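Local coordinates for Es1 family protein (Ehrlichia chaffeensis, PDB 3L3B), which is of unsettled function but belongs to the DJ-1/PfpI family, carries an amidotransferase-like domain and is probably linked to isoprenoid biosynthesis, at residues A27-G32 and D109-P114; A143-Y148 and K169-V174. All blocks are in the same frame, centred on the assembly; numbering follows the deposited sequence.

In the fold
The centre of interaction 1 lies about 6 Å from that of the chain; the contact pairs two inner strands, 24-29 and 110-113, of the main mixed sheet. Interaction 2 is a surface contact, its centre about 14 Å from that of the chain, between helix 138-149 and the loop that follows helix 160-168. They come in series along the chain, their centres 15 Å apart, and helix 138-149 joins them: Phe147 packs on Ala27 and Leu111, and Val144 on Leu111, while Arg145 and Tyr148 reach outward to residues 169-174. Together they run from sheet through helix to outer loop, consistent with the alpha/beta sandwich of the DJ-1/PfpI family.

Interaction 1. Residues A27-G32 and D109-P114; sequences AVILAG and DMLVIP
Ile29 and Leu111 meet methyl to methyl, CD1 of the isoleucine lying 3.6 Å from CD1 of the leucine, with the two side chains slanting across one another. Leu111 holds CG anti to its backbone N (chi1 173°), and its CD1 branch reaches back over the neighbouring strand, where it also touches Ala27 CB at 3.7 Å. Ala27 and Leu111, paired in register, share one face of the sheet, which Phe147 of helix 138-149 covers. Val28 and Val112 point to the other face, packed by helices 41-53 and 221-238. There the CG1 branch of Val28, set beside its own carbonyl carbon, comes within 3.7 Å of Pro114 CD, valine and proline side chains crossing nearly at right angles. Leu30 CD2 makes a looser approach to Pro114 CG.

Between these two layers of side chains the backbones run parallel, and segment 27-32 is tied to 109-114 by three hydrogen bonds. Ala27 gives its N-H to Met110 O, and Val112 N donates to Ala27 O at 2.9 Å. Ile29 N then donates to Val112 O at 3.1 Å, and Val28 CA adds a CA-H...O contact to the same oxygen. Beyond the last bridge the strands part around Pro114, which has no N-H to offer; a water instead donates to both Ile29 O and Pro114 O, and Ser160 OG also bonds to Pro114 O. Such buried parallel pairing, clad by helices on both faces, is typical of the central sheet in the flavodoxin-like alpha/beta sandwich of DJ-1/PfpI proteins.

Interaction 2. Residues A143-Y148 and K169-V174; sequences AVREFY and KDIAKV
This is a surface contact between a helix and a loop, held by apolar packing and one clear water bridge, on the outer side of the DJ-1/PfpI alpha/beta sandwich. Arg145 and Tyr148, about one turn apart on helix 138-149, face Asp170, Ile171 and Ala172 in the loop between helix 160-168 and strand 175-176. No direct hydrogen bond joins the two segments. Ile171 is the wedge: its CD1 methyl lies over one face of the Arg145 guanidinium, offset toward the rim, and touches Arg145 CD at 3.7 Å. The same methyl reaches Tyr148 CD2 at 3.8 Å, obliquely to the ring. A chi1 of 65° sets CG1 of Ile171 between the backbone N and the carbonyl carbon, and an extended chi2 carries CD1 on to the helix.

Arg145 bends at chi2 (-87°), and its NE donates to Leu167 O near the end of helix 160-168, helping to hold the guanidinium beside the loop. Asp170 OD2 stands near the guanidinium plane, 4.1 Å from Arg145 NH1, too far for a salt bridge, and the carboxylate is turned 80° from that plane. A water spans the gap, accepting from NH1 and donating to OD2; the opposite charges probably still attract at this distance, with the water linking them. The Tyr148 ring extends to the loop, and its hydroxyl is hydrogen-bonded to Asn207 OD1, outside both segments. Beside that hydroxyl, Ala172 CB sits 3.4 Å from Tyr148 OH.

Interaction 1. Residues A27-G32 and D109-P114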
loop_
_atom_site.group_PDB
_atom_site.type_symbol
_atom_site.label_atom_id
_atom_site.label_comp_id
_atom_site.label_asym_id
_atom_site.label_seq_id
_atom_site.Cartn_x
_atom_site.Cartn_y
_atom_site.Cartn_z
ATOM N N ALA B 27 -6.799 16.219 2.807
ATOM C CA ALA B 27 -6.480 15.454 4.002
ATOM C C ALA B 27 -6.839 13.984 3.736
ATOM O O ALA B 27 -7.754 13.700 2.946
ATOM C CB ALA B 27 -7.250 15.978 5.216
ATOM N N VAL B 28 -6.093 13.057 4.336
ATOM C CA VAL B 28 -6.386 11.620 4.244
ATOM C C VAL B 28 -6.352 11.104 5.653
ATOM O O VAL B 28 -5.347 11.319 6.347
ATOM C CB VAL B 28 -5.355 10.859 3.367
ATOM C CG1 VAL B 28 -5.629 9.303 3.357
ATOM C CG2 VAL B 28 -5.334 11.457 1.949
ATOM N N ILE B 29 -7.426 10.440 6.095
ATOM C CA ILE B 29 -7.491 9.929 7.440
ATOM C C ILE B 29 -7.267 8.419 7.404
ATOM O O ILE B 29 -7.929 7.685 6.681
ATOM C CB ILE B 29 -8.808 10.270 8.150
ATOM C CG1 ILE B 29 -8.893 11.787 8.358
ATOM C CG2 ILE B 29 -8.863 9.547 9.478
ATOM C CD1 ILE B 29 -10.256 12.344 8.822
ATOM N N LEU B 30 -6.347 7.982 8.245
ATOM C CA LEU B 30 -5.963 6.608 8.341
ATOM C C LEU B 30 -6.248 6.035 9.735
ATOM O O LEU B 30 -6.334 6.764 10.760
ATOM C CB LEU B 30 -4.461 6.539 8.044
ATOM C CG LEU B 30 -3.953 7.025 6.689
ATOM C CD1 LEU B 30 -2.434 6.877 6.611
ATOM C CD2 LEU B 30 -4.603 6.176 5.585
ATOM N N ALA B 31 -6.420 4.714 9.762
ATOM C CA ALA B 31 -6.824 4.031 10.973
ATOM C C ALA B 31 -5.861 2.932 11.384
ATOM O O ALA B 31 -6.233 2.152 12.232
ATOM C CB ALA B 31 -8.235 3.424 10.817
ATOM N N GLY B 32 -4.661 2.865 10.781
ATOM C CA GLY B 32 -3.698 1.826 11.069
ATOM C C GLY B 32 -3.147 1.343 9.723
ATOM O O GLY B 32 -3.263 2.011 8.718
ATOM N N ASP B 109 -8.835 21.528 0.801
ATOM C CA ASP B 109 -10.018 21.610 -0.049
ATOM C C ASP B 109 -10.987 20.423 0.065
ATOM O O ASP B 109 -12.161 20.549 -0.307
ATOM C CB ASP B 109 -9.573 21.680 -1.504
ATOM C CG ASP B 109 -8.655 22.809 -1.753
ATOM O OD1 ASP B 109 -9.125 23.943 -1.787
ATOM O OD2 ASP B 109 -7.459 22.572 -1.894
ATOM N N MET B 110 -10.490 19.281 0.552
ATOM C CA MET B 110 -11.230 18.029 0.563
ATOM C C MET B 110 -10.598 17.048 1.575
ATOM O O MET B 110 -9.489 17.275 2.050
ATOM C CB MET B 110 -11.236 17.398 -0.840
ATOM C CG MET B 110 -9.811 17.069 -1.450
ATOM S SD MET B 110 -9.833 16.279 -3.120
ATOM C CE MET B 110 -9.933 14.560 -2.664
ATOM N N LEU B 111 -11.307 15.949 1.818
ATOM C CA LEU B 111 -10.946 14.895 2.737
ATOM C C LEU B 111 -11.228 13.589 2.051
ATOM O O LEU B 111 -12.260 13.449 1.409
ATOM C CB LEU B 111 -11.813 15.003 3.999
ATOM C CG LEU B 111 -11.698 13.885 5.022
ATOM C CD1 LEU B 111 -10.254 13.894 5.599
ATOM C CD2 LEU B 111 -12.723 13.986 6.089
ATOM N N VAL B 112 -10.285 12.634 2.142
ATOM C CA VAL B 112 -10.541 11.261 1.707
ATOM C C VAL B 112 -10.276 10.307 2.880
ATOM O O VAL B 112 -9.303 10.477 3.642
ATOM C CB VAL B 112 -9.749 10.880 0.441
ATOM C CG1 VAL B 112 -10.218 9.523 -0.094
ATOM C CG2 VAL B 112 -9.933 11.950 -0.623
ATOM N N ILE B 113 -11.194 9.354 3.055
ATOM C CA ILE B 113 -11.107 8.327 4.053
ATOM C C ILE B 113 -11.076 6.944 3.381
ATOM O O ILE B 113 -12.121 6.385 3.040
ATOM C CB ILE B 113 -12.308 8.370 5.002
ATOM C CG1 ILE B 113 -12.570 9.813 5.449
ATOM C CG2 ILE B 113 -12.022 7.482 6.186
ATOM C CD1 ILE B 113 -13.933 10.057 6.125
ATOM N N PRO B 114 -9.877 6.360 3.229
ATOM C CA PRO B 114 -9.831 4.972 2.753
ATOM C C PRO B 114 -10.607 4.047 3.680
ATOM O O PRO B 114 -10.900 4.402 4.827
ATOM C CB PRO B 114 -8.343 4.650 2.801
ATOM C CG PRO B 114 -7.639 5.965 2.693
ATOM C CD PRO B 114 -8.547 6.969 3.336
HETATM O O HOH W 1 -8.519 4.912 6.399
#

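Interaction 2. Residues A143-Y148 and K169-V174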
loop_
_atom_site.group_PDB
_atom_site.type_symbol
_atom_site.label_atom_id
_atom_site.label_comp_id
_atom_site.label_asym_id
_atom_site.label_seq_id
_atom_site.Cartn_x
_atom_site.Cartn_y
_atom_site.Cartn_z
ATOM N N ALA B 143 -13.639 16.191 13.038
ATOM C CA ALA B 143 -12.881 16.449 11.829
ATOM C C ALA B 143 -13.738 16.342 10.579
ATOM O O ALA B 143 -13.725 17.250 9.760
ATOM C CB ALA B 143 -11.689 15.495 11.722
ATOM N N VAL B 144 -14.475 15.247 10.439
ATOM C CA VAL B 144 -15.328 15.057 9.279
ATOM C C VAL B 144 -16.473 16.092 9.276
ATOM O O VAL B 144 -16.749 16.639 8.244
ATOM C CB VAL B 144 -15.904 13.638 9.169
ATOM C CG1 VAL B 144 -16.752 13.522 7.949
ATOM C CG2 VAL B 144 -14.767 12.520 9.107
ATOM N N ARG B 145 -17.104 16.372 10.429
ATOM C CA ARG B 145 -18.111 17.440 10.507
ATOM C C ARG B 145 -17.523 18.812 10.121
ATOM O O ARG B 145 -18.229 19.632 9.535
ATOM C CB ARG B 145 -18.730 17.524 11.917
ATOM C CG ARG B 145 -19.555 16.291 12.322
ATOM C CD ARG B 145 -20.965 16.464 11.841
ATOM N NE ARG B 145 -21.933 15.501 12.364
ATOM C CZ ARG B 145 -22.870 15.760 13.262
ATOM N NH1 ARG B 145 -23.729 14.794 13.598
ATOM N NH2 ARG B 145 -22.969 16.970 13.818
ATOM N N GLU B 146 -16.247 19.079 10.449
ATOM C CA GLU B 146 -15.658 20.365 10.075
ATOM C C GLU B 146 -15.533 20.488 8.569
ATOM O O GLU B 146 -15.823 21.535 8.004
ATOM C CB GLU B 146 -14.310 20.633 10.749
ATOM C CG GLU B 146 -14.427 21.162 12.157
ATOM C CD GLU B 146 -13.098 21.629 12.702
ATOM O OE1 GLU B 146 -12.714 22.777 12.418
ATOM O OE2 GLU B 146 -12.426 20.837 13.395
ATOM N N PHE B 147 -15.124 19.410 7.918
ATOM C CA PHE B 147 -15.071 19.385 6.447
ATOM C C PHE B 147 -16.497 19.540 5.909
ATOM O O PHE B 147 -16.735 20.352 5.018
ATOM C CB PHE B 147 -14.457 18.097 5.915
ATOM C CG PHE B 147 -12.941 18.146 5.800
ATOM C CD1 PHE B 147 -12.335 18.726 4.680
ATOM C CD2 PHE B 147 -12.156 17.700 6.820
ATOM C CE1 PHE B 147 -10.946 18.810 4.570
ATOM C CE2 PHE B 147 -10.773 17.787 6.724
ATOM C CZ PHE B 147 -10.177 18.340 5.579
ATOM N N TYR B 148 -17.435 18.794 6.461
ATOM C CA TYR B 148 -18.828 18.864 5.965
ATOM C C TYR B 148 -19.421 20.236 6.172
ATOM O O TYR B 148 -20.031 20.819 5.251
ATOM C CB TYR B 148 -19.718 17.813 6.622
ATOM C CG TYR B 148 -21.126 17.889 6.125
ATOM C CD1 TYR B 148 -21.455 17.416 4.871
ATOM C CD2 TYR B 148 -22.121 18.481 6.895
ATOM C CE1 TYR B 148 -22.753 17.522 4.399
ATOM C CE2 TYR B 148 -23.442 18.587 6.431
ATOM C CZ TYR B 148 -23.733 18.095 5.185
ATOM O OH TYR B 148 -25.006 18.223 4.688
ATOM N N LYS B 169 -25.692 11.785 10.379
ATOM C CA LYS B 169 -27.125 11.475 10.327
ATOM C C LYS B 169 -28.042 12.448 11.056
ATOM O O LYS B 169 -29.205 12.563 10.699
ATOM C CB LYS B 169 -27.388 10.067 10.863
ATOM C CG LYS B 169 -27.440 9.987 12.367
ATOM C CD LYS B 169 -27.253 8.543 12.842
ATOM C CE LYS B 169 -28.570 7.886 13.269
ATOM N NZ LYS B 169 -28.217 6.718 14.181
ATOM N N ASP B 170 -27.529 13.117 12.082
ATOM C CA ASP B 170 -28.338 14.094 12.808
ATOM C C ASP B 170 -28.489 15.411 12.077
ATOM O O ASP B 170 -29.380 16.144 12.372
ATOM C CB ASP B 170 -27.763 14.363 14.192
ATOM C CG ASP B 170 -27.722 13.103 15.051
ATOM O OD1 ASP B 170 -28.729 12.319 15.055
ATOM O OD2 ASP B 170 -26.686 12.913 15.713
ATOM N N ILE B 171 -27.615 15.697 11.126
ATOM C CA ILE B 171 -27.676 16.946 10.390
ATOM C C ILE B 171 -27.873 16.767 8.877
ATOM O O ILE B 171 -28.150 17.732 8.192
ATOM C CB ILE B 171 -26.414 17.832 10.670
ATOM C CG1 ILE B 171 -25.144 17.163 10.154
ATOM C CG2 ILE B 171 -26.329 18.200 12.202
ATOM C CD1 ILE B 171 -23.875 18.052 10.217
ATOM N N ALA B 172 -27.746 15.534 8.360
ATOM C CA ALA B 172 -27.937 15.290 6.949
ATOM C C ALA B 172 -28.304 13.821 6.652
ATOM O O ALA B 172 -27.889 12.904 7.381
ATOM C CB ALA B 172 -26.624 15.655 6.209
ATOM N N LYS B 173 -28.997 13.592 5.545
ATOM C CA LYS B 173 -29.307 12.239 5.080
ATOM C C LYS B 173 -28.518 12.065 3.778
ATOM O O LYS B 173 -28.940 12.602 2.764
ATOM C CB LYS B 173 -30.815 12.129 4.821
ATOM C CG LYS B 173 -31.279 10.882 4.043
ATOM C CD LYS B 173 -32.771 10.632 4.051
ATOM C CE LYS B 173 -33.294 10.149 5.373
ATOM N NZ LYS B 173 -34.645 9.480 5.157
ATOM N N VAL B 174 -27.329 11.458 3.809
ATOM C CA VAL B 174 -26.462 11.507 2.635
ATOM C C VAL B 174 -26.526 10.212 1.852
ATOM O O VAL B 174 -26.879 9.166 2.375
ATOM C CB VAL B 174 -24.992 11.892 2.932
ATOM C CG1 VAL B 174 -24.868 13.098 3.879
ATOM C CG2 VAL B 174 -24.216 10.691 3.436
HETATM O O HOH W 2 -24.688 14.515 16.414
HETATM O O HOH W 3 -27.615 19.426 6.414
#